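Local coordinates for uncharacterized hypothetical protein FTT_1539c (Francisella tularensis subsp. tularensis, PDB 4QVR) that is of unknown function but carries a DUF6844 domain and a predicted signal peptide, which suggests that it is exported from the bacterial cytoplasm, at residues A125-N128 and S132-V135. Residues are numbered along the deposited sequence; the frame is centred on the assembly and turned at random.
Sequences ASVN and SNYV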
# COMPACT_ATOMS: atom_id res chain seq x y z
N ALA A 125 15.03 5.46 1.68
CA ALA A 125 16.09 4.53 1.32
C ALA A 125 17.25 5.36 0.90
O ALA A 125 17.04 6.47 0.42
CB ALA A 125 15.67 3.64 0.18
N SER A 126 18.47 4.85 1.07
CA SER A 126 19.66 5.61 0.67
C SER A 126 19.83 5.46 -0.80
O SER A 126 19.32 4.50 -1.38
CB SER A 126 20.91 5.08 1.35
OG SER A 126 20.69 4.94 2.74
N VAL A 127 20.49 6.43 -1.43
CA VAL A 127 20.84 6.33 -2.85
C VAL A 127 22.36 6.28 -2.88
O VAL A 127 23.00 6.58 -1.87
CB VAL A 127 20.35 7.53 -3.69
CG1 VAL A 127 18.85 7.62 -3.67
CG2 VAL A 127 20.99 8.84 -3.22
N ASN A 128 22.97 5.88 -4.01
CA ASN A 128 24.44 5.86 -4.07
C ASN A 128 24.99 7.25 -4.41
O ASN A 128 24.22 8.18 -4.68
CB ASN A 128 24.97 4.79 -5.04
CG ASN A 128 24.57 5.03 -6.47
OD1 ASN A 128 24.21 6.13 -6.85
ND2 ASN A 128 24.65 3.99 -7.28
N SER A 132 22.79 6.71 -9.18
CA SER A 132 22.42 5.78 -10.25
C SER A 132 21.44 4.70 -9.79
O SER A 132 20.82 4.05 -10.62
CB SER A 132 23.66 5.11 -10.88
OG SER A 132 24.36 4.28 -9.96
N ASN A 133 21.28 4.51 -8.48
CA ASN A 133 20.31 3.51 -7.99
C ASN A 133 19.04 4.17 -7.46
O ASN A 133 18.31 3.58 -6.68
CB ASN A 133 20.94 2.61 -6.92
CG ASN A 133 21.29 3.36 -5.67
OD1 ASN A 133 21.29 4.59 -5.65
ND2 ASN A 133 21.63 2.64 -4.62
N TYR A 134 18.79 5.41 -7.90
CA TYR A 134 17.63 6.16 -7.51
C TYR A 134 16.33 5.39 -7.70
O TYR A 134 15.50 5.34 -6.80
CB TYR A 134 17.55 7.49 -8.30
CG TYR A 134 16.17 8.14 -8.19
CD1 TYR A 134 15.78 8.80 -7.03
CD2 TYR A 134 15.25 8.04 -9.23
CE1 TYR A 134 14.51 9.38 -6.93
CE2 TYR A 134 13.97 8.60 -9.12
CZ TYR A 134 13.61 9.28 -7.96
OH TYR A 134 12.34 9.86 -7.85
N VAL A 135 16.12 4.81 -8.87
CA VAL A 135 14.86 4.09 -9.12
C VAL A 135 14.63 2.93 -8.17
O VAL A 135 13.52 2.78 -7.63
CB VAL A 135 14.72 3.61 -10.55
CG1 VAL A 135 14.68 4.80 -11.51
CG2 VAL A 135 15.86 2.66 -10.93
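Asn-128, Ser-132 and Asn-133 knit together a polar, surface-lying turn in which the chain leaves the edge strand 117-126 and enters the long helix 134-159. Both groups of the Asn-128 amide grip Ser-132. OD1 accepts the backbone N-H of Ser-132 at 2.8 Å, in the plane of its carbonyl and along one of the lone pairs, though the bond is noticeably bent at the hydrogen (130°). ND2 gives a much straighter bond (168°) to Ser-132 OG, 2.7 Å away and close to the amide plane. Two bonds to one residue fix the rotation and flip of this amide. Thr-130, within the intervening turn, adds weak hydrogen bonds to Asn-128 OD1 and Ser-132 OG.

Asn-133 answers from the helix side. Its CG sits in the cleft flanked by its own backbone N and C, which lets the amide reach back to the loop just past the strand, where OD1 takes the backbone N-H of Asn-128 at 2.7 Å. The amides of Asn-128 and Asn-133 stack with planes 13° apart, their side chains running in opposite directions. Although Asn-133 occupies the N-cap position of helix 134-159, its side chain makes no capping bond.

Beyond this polar end the contact turns apolar, Val-127 CG1 coming within 4.3 Å of Tyr-134 CA. Ser-137 OG, hydrogen-bonded to both Ser-126 O and Asn-133 O, ties the strand end to the helix start. This is the loop linking edge strand 117-126 of an antiparallel three-stranded sheet to helix 134-159, which packs against that sheet.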